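Side-chain contacts in acetaldehyde dehydrogenase (Acetylating) (Geobacillus thermoglucosidasius, PDB 5J78), which probably catalyses the reversible, NAD-dependent conversion of acetaldehyde and coenzyme A to acetyl-CoA: residues 151-156 against 458-463; 441-444 against 448-451. One frame throughout, in Å; residues are numbered along the deposited sequence.

Contact 1 (151-156 against 458-463); sequences ALIAVK and THLFNI
Leu460 meets Ile153 and Ala154 on the flank of helix 143-156. Within 458-463 the 3-10 turn comes first, where His459 turns its ring elsewhere: ND1 is hydrogen-bonded to Thr456 N and NE2 to Asp453 OD2. Leu460 follows, its CB pointing toward the helix and its CG beside its own backbone N, anti to the carbonyl carbon (chi1 -61°). Leu460 CD1 leads, reaching the helix backbone itself at 3.6 Å from Ala154 CA. The same methyl, Leu460 CD1, lies 3.7 Å from Ile153 CG1 and 3.8 Å from Ile153 CD1. The CB of Ala154 is a little farther from Leu460 CD1, at 4.1 Å. The Ile153 and Leu460 side chains cross at about a right angle, and the smallness of Ala154 lets the leucine methyl come up to the main chain. After Leu460 the chain enters strand 461-468, where Phe461 packs on Ala157 and on Ala128 of strand 124-138. Asn159 ND2 donates to both Ala154 O and Leu460 O. The join between the helix and the residue just before the strand is thus buried, its side chains meeting by van der Waals contact alone while one amide ties the two backbones.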
ATOM      1  N   ALA A 151     -23.648  21.722   6.606  1.00 16.16           N
ATOM      2  CA  ALA A 151     -23.111  23.021   6.999  1.00 16.98           C
ATOM      3  C   ALA A 151     -23.799  23.531   8.248  1.00 15.37           C
ATOM      4  O   ALA A 151     -23.136  24.044   9.148  1.00 13.76           O
ATOM      5  CB  ALA A 151     -23.252  24.037   5.870  1.00 23.58           C
ATOM      6  N   LEU A 152     -25.125  23.398   8.301  1.00 14.26           N
ATOM      7  CA  LEU A 152     -25.882  23.816   9.482  1.00 16.81           C
ATOM      8  C   LEU A 152     -25.444  23.038  10.754  1.00 13.84           C
ATOM      9  O   LEU A 152     -25.178  23.640  11.781  1.00 14.42           O
ATOM     10  CB  LEU A 152     -27.382  23.627   9.260  1.00 12.14           C
ATOM     11  CG  LEU A 152     -28.094  24.603   8.316  1.00 15.34           C
ATOM     12  CD1 LEU A 152     -29.489  24.065   8.050  1.00 12.68           C
ATOM     13  CD2 LEU A 152     -28.109  26.011   8.897  1.00 19.06           C
ATOM     14  N   ILE A 153     -25.382  21.708  10.689  1.00 18.54           N
ATOM     15  CA  ILE A 153     -25.044  20.944  11.896  1.00 17.72           C
ATOM     16  C   ILE A 153     -23.567  21.126  12.265  1.00 22.05           C
ATOM     17  O   ILE A 153     -23.218  21.112  13.442  1.00 21.87           O
ATOM     18  CB  ILE A 153     -25.363  19.425  11.762  1.00 12.11           C
ATOM     19  CG1 ILE A 153     -24.524  18.725  10.682  1.00 16.95           C
ATOM     20  CG2 ILE A 153     -26.872  19.186  11.523  1.00 17.86           C
ATOM     21  CD1 ILE A 153     -24.662  17.184  10.738  1.00 16.12           C
ATOM     22  N   ALA A 154     -22.702  21.322  11.276  1.00 18.84           N
ATOM     23  CA  ALA A 154     -21.289  21.533  11.572  1.00 12.77           C
ATOM     24  C   ALA A 154     -21.060  22.861  12.267  1.00 18.02           C
ATOM     25  O   ALA A 154     -20.301  22.940  13.237  1.00 13.97           O
ATOM     26  CB  ALA A 154     -20.441  21.458  10.299  1.00 18.80           C
ATOM     27  N   VAL A 155     -21.697  23.920  11.772  1.00 19.56           N
ATOM     28  CA  VAL A 155     -21.436  25.251  12.322  1.00 19.80           C
ATOM     29  C   VAL A 155     -22.116  25.416  13.687  1.00 17.42           C
ATOM     30  O   VAL A 155     -21.558  26.020  14.592  1.00 18.33           O
ATOM     31  CB  VAL A 155     -21.894  26.359  11.349  1.00 23.47           C
ATOM     32  CG1 VAL A 155     -21.800  27.758  11.994  1.00 15.17           C
ATOM     33  CG2 VAL A 155     -21.049  26.312  10.090  1.00 22.42           C
ATOM     34  N   LYS A 156     -23.309  24.858  13.838  1.00 17.87           N
ATOM     35  CA  LYS A 156     -24.017  24.910  15.112  1.00 19.63           C
ATOM     36  C   LYS A 156     -23.177  24.270  16.235  1.00 28.78           C
ATOM     37  O   LYS A 156     -23.215  24.738  17.375  1.00 16.07           O
ATOM     38  CB  LYS A 156     -25.378  24.225  14.973  1.00 16.15           C
ATOM     39  CG  LYS A 156     -26.168  24.016  16.267  1.00 25.16           C
ATOM     40  CD  LYS A 156     -26.696  25.301  16.863  1.00 21.27           C
ATOM     41  CE  LYS A 156     -27.139  25.059  18.310  1.00 22.47           C
ATOM     42  NZ  LYS A 156     -28.021  26.130  18.871  1.00 23.30           N
ATOM     43  N   THR A 458     -25.287  16.599  17.462  1.00 12.84           N
ATOM     44  CA  THR A 458     -24.689  15.969  18.620  1.00 19.97           C
ATOM     45  C   THR A 458     -23.571  15.001  18.215  1.00 24.41           C
ATOM     46  O   THR A 458     -22.776  14.590  19.054  1.00 19.44           O
ATOM     47  CB  THR A 458     -25.740  15.244  19.452  1.00 21.89           C
ATOM     48  OG1 THR A 458     -26.444  14.287  18.641  1.00 22.39           O
ATOM     49  CG2 THR A 458     -26.735  16.259  20.000  1.00 17.83           C
ATOM     50  N   HIS A 459     -23.490  14.657  16.932  1.00 15.82           N
ATOM     51  CA  HIS A 459     -22.391  13.816  16.453  1.00 18.69           C
ATOM     52  C   HIS A 459     -21.132  14.634  16.144  1.00 23.45           C
ATOM     53  O   HIS A 459     -20.056  14.059  15.920  1.00 21.46           O
ATOM     54  CB  HIS A 459     -22.833  13.011  15.221  1.00 12.73           C
ATOM     55  CG  HIS A 459     -23.938  12.044  15.515  1.00 23.26           C
ATOM     56  ND1 HIS A 459     -25.261  12.319  15.242  1.00 19.85           N
ATOM     57  CD2 HIS A 459     -23.922  10.832  16.122  1.00 18.36           C
ATOM     58  CE1 HIS A 459     -26.011  11.308  15.640  1.00 20.84           C
ATOM     59  NE2 HIS A 459     -25.223  10.387  16.170  1.00 21.18           N
ATOM     60  N   LEU A 460     -21.251  15.962  16.171  1.00 12.18           N
ATOM     61  CA  LEU A 460     -20.125  16.831  15.821  1.00 14.42           C
ATOM     62  C   LEU A 460     -19.558  17.682  16.966  1.00 14.70           C
ATOM     63  O   LEU A 460     -18.844  18.651  16.708  1.00 15.22           O
ATOM     64  CB  LEU A 460     -20.540  17.745  14.658  1.00 12.66           C
ATOM     65  CG  LEU A 460     -20.915  16.983  13.394  1.00 15.95           C
ATOM     66  CD1 LEU A 460     -21.252  17.971  12.269  1.00 24.72           C
ATOM     67  CD2 LEU A 460     -19.820  16.039  12.950  1.00 13.79           C
ATOM     68  N   PHE A 461     -19.859  17.333  18.215  1.00 13.21           N
ATOM     69  CA  PHE A 461     -19.044  17.798  19.332  1.00 19.91           C
ATOM     70  C   PHE A 461     -18.873  16.674  20.334  1.00 18.06           C
ATOM     71  O   PHE A 461     -19.741  15.818  20.494  1.00 19.12           O
ATOM     72  CB  PHE A 461     -19.611  19.053  20.020  1.00 15.07           C
ATOM     73  CG  PHE A 461     -21.005  18.887  20.607  1.00 16.62           C
ATOM     74  CD1 PHE A 461     -22.140  19.048  19.822  1.00 25.29           C
ATOM     75  CD2 PHE A 461     -21.177  18.612  21.952  1.00 19.86           C
ATOM     76  CE1 PHE A 461     -23.436  18.902  20.382  1.00 18.53           C
ATOM     77  CE2 PHE A 461     -22.451  18.473  22.507  1.00 17.22           C
ATOM     78  CZ  PHE A 461     -23.574  18.608  21.729  1.00 18.36           C
ATOM     79  N   ASN A 462     -17.693  16.657  20.939  1.00 20.79           N
ATOM     80  CA  ASN A 462     -17.372  15.740  22.029  1.00 17.47           C
ATOM     81  C   ASN A 462     -17.888  16.307  23.328  1.00 21.91           C
ATOM     82  O   ASN A 462     -18.024  17.523  23.454  1.00 19.51           O
ATOM     83  CB  ASN A 462     -15.862  15.528  22.121  1.00 16.94           C
ATOM     84  CG  ASN A 462     -15.266  14.940  20.845  1.00 15.00           C
ATOM     85  OD1 ASN A 462     -14.233  15.408  20.348  1.00 23.83           O
ATOM     86  ND2 ASN A 462     -15.896  13.911  20.322  1.00 16.72           N
ATOM     87  N   ILE A 463     -18.172  15.443  24.298  1.00 19.30           N
ATOM     88  CA  ILE A 463     -18.492  15.914  25.636  1.00 16.54           C
ATOM     89  C   ILE A 463     -17.274  15.707  26.537  1.00 19.23           C
ATOM     90  O   ILE A 463     -16.744  14.593  26.634  1.00 22.12           O
ATOM     91  CB  ILE A 463     -19.747  15.201  26.192  1.00 19.86           C
ATOM     92  CG1 ILE A 463     -20.965  15.675  25.395  1.00 25.28           C
ATOM     93  CG2 ILE A 463     -19.962  15.559  27.658  1.00 22.71           C
ATOM     94  CD1 ILE A 463     -22.200  14.860  25.555  1.00 34.09           C
TER

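Contact 2 (441-444 against 448-451); sequences LGCG and NNIT
Asn449 OD1 accepts the backbone N-H of Cys443 N at 2.8 Å, with an N-H...O angle of 158°. The donor lies in the carbonyl plane of the amide and meets a lone pair. CG sits beside the backbone N of Asn449, anti to the carbonyl carbon (chi1 -66°), which turns the amide toward 441-444 and also brings Asn449 OD1 to 3.4 Å from CB of Cys443. The other end of the amide is held too: ND2 bonds Val239 O and, weakly, Asn448 O, so the rotation of the group is fixed from both ends. Two main-chain bonds flank this one: Asn449 N donates to Gly444 O at 2.8 Å, and Gly444 N to Thr451 O at 2.9 Å. Gly442 leaves room for Thr451 O, which a side chain there would run into, and its CA makes a CA-H...O contact with Thr451 O at 3.3 Å. At Gly444 the reason is the backbone turn, whose positive phi of 61° favours glycine. With an alanine in place of Asn449, Cys443 N and Val239 O would probably lose their side-chain partners, leaving the turn to its backbone bonds alone. Beyond the turn, Thr451 OG1 bonds Asp453 N and a glycerol probably from the crystallisation liquor, while Asn448 ND2 bonds Gly233 O of the second subunit. Lacking helix or strand, this largely buried reversal of the chain takes its shape from directional bonds, an asparagine amide accepting a backbone N-H at one end and donating its own at the other.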
ATOM      1  N   LEU A 441     -27.663   8.985   6.872  1.00 18.73           N
ATOM      2  CA  LEU A 441     -28.368   7.952   7.614  1.00 18.30           C
ATOM      3  C   LEU A 441     -27.401   6.811   7.892  1.00 23.45           C
ATOM      4  O   LEU A 441     -27.023   6.079   6.989  1.00 13.69           O
ATOM      5  CB  LEU A 441     -29.590   7.476   6.829  1.00 17.89           C
ATOM      6  CG  LEU A 441     -30.894   8.260   7.040  1.00 21.28           C
ATOM      7  CD1 LEU A 441     -30.650   9.732   6.929  1.00 18.56           C
ATOM      8  CD2 LEU A 441     -32.015   7.830   6.064  1.00 18.55           C
ATOM      9  N   GLY A 442     -26.959   6.694   9.135  1.00 18.74           N
ATOM     10  CA  GLY A 442     -25.996   5.661   9.476  1.00 19.52           C
ATOM     11  C   GLY A 442     -26.667   4.298   9.521  1.00 14.49           C
ATOM     12  O   GLY A 442     -27.806   4.181   9.970  1.00 19.03           O
ATOM     13  N   CYS A 443     -25.971   3.271   9.047  1.00 13.07           N
ATOM     14  CA  CYS A 443     -26.562   1.929   8.966  1.00 14.59           C
ATOM     15  C   CYS A 443     -26.014   0.964  10.013  1.00 17.20           C
ATOM     16  O   CYS A 443     -26.158  -0.253   9.887  1.00 12.43           O
ATOM     17  CB  CYS A 443     -26.348   1.354   7.570  1.00 19.14           C
ATOM     18  SG  CYS A 443     -27.331   2.288   6.312  1.00 19.66           S
ATOM     19  N   GLY A 444     -25.391   1.519  11.046  1.00 19.31           N
ATOM     20  CA  GLY A 444     -24.831   0.718  12.125  1.00 14.63           C
ATOM     21  C   GLY A 444     -23.753  -0.270  11.698  1.00 21.38           C
ATOM     22  O   GLY A 444     -23.280  -0.258  10.554  1.00 16.48           O
ATOM     23  N   ASN A 448     -21.403  -1.571   8.210  1.00 19.14           N
ATOM     24  CA  ASN A 448     -20.035  -1.024   8.232  1.00 14.39           C
ATOM     25  C   ASN A 448     -19.960   0.424   8.679  1.00 15.44           C
ATOM     26  O   ASN A 448     -19.115   1.192   8.213  1.00 18.41           O
ATOM     27  CB  ASN A 448     -19.381  -1.162   6.862  1.00 19.70           C
ATOM     28  CG  ASN A 448     -17.861  -1.288   6.954  1.00 33.19           C
ATOM     29  OD1 ASN A 448     -17.339  -2.378   7.157  1.00 40.88           O
ATOM     30  ND2 ASN A 448     -17.154  -0.173   6.815  1.00 37.40           N
ATOM     31  N   ASN A 449     -20.818   0.786   9.622  1.00 16.19           N
ATOM     32  CA  ASN A 449     -20.869   2.157  10.118  1.00 14.83           C
ATOM     33  C   ASN A 449     -20.737   2.196  11.640  1.00 21.14           C
ATOM     34  O   ASN A 449     -21.112   1.241  12.325  1.00 15.01           O
ATOM     35  CB  ASN A 449     -22.186   2.843   9.720  1.00 22.71           C
ATOM     36  CG  ASN A 449     -22.337   3.068   8.211  1.00 22.62           C
ATOM     37  OD1 ASN A 449     -23.473   3.160   7.702  1.00 18.47           O
ATOM     38  ND2 ASN A 449     -21.216   3.181   7.493  1.00 19.76           N
ATOM     39  N   ILE A 450     -20.249   3.318  12.164  1.00 17.82           N
ATOM     40  CA  ILE A 450     -20.053   3.481  13.595  1.00 17.45           C
ATOM     41  C   ILE A 450     -21.368   3.783  14.335  1.00 16.57           C
ATOM     42  O   ILE A 450     -21.433   3.637  15.553  1.00 18.83           O
ATOM     43  CB  ILE A 450     -19.011   4.601  13.881  1.00 18.41           C
ATOM     44  CG1 ILE A 450     -18.492   4.523  15.330  1.00 21.90           C
ATOM     45  CG2 ILE A 450     -19.585   5.975  13.592  1.00 25.17           C
ATOM     46  CD1 ILE A 450     -17.531   3.376  15.612  1.00 21.39           C
ATOM     47  N   THR A 451     -22.411   4.199  13.610  1.00 13.74           N
ATOM     48  CA  THR A 451     -23.718   4.455  14.220  1.00  9.82           C
ATOM     49  C   THR A 451     -24.886   4.136  13.283  1.00 14.62           C
ATOM     50  O   THR A 451     -24.733   4.112  12.058  1.00 18.19           O
ATOM     51  CB  THR A 451     -23.866   5.917  14.679  1.00 14.43           C
ATOM     52  OG1 THR A 451     -25.072   6.048  15.445  1.00 18.75           O
ATOM     53  CG2 THR A 451     -23.918   6.864  13.499  1.00 17.38           C
TER

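Overall arrangement
Both contacts are buried, yet they use different chemistry. Contact 1 joins distant parts of the sequence, a helix and the residue just before a strand that pairs with 124-138, through aliphatic side chains. Contact 2 is local, folding an irregular loop back on itself through peptide and amide hydrogen bonds. That loop belongs to the chain running between the two segments of contact 1 and leads on to 458-463. Their centres are about 17 Å apart and they do not touch, but Asp453 links their surroundings, having partners in 458-463 and in 448-451. Each also borders the second subunit, 458-463 through the bond of Asn462 OD1 to Ala445 N of that subunit.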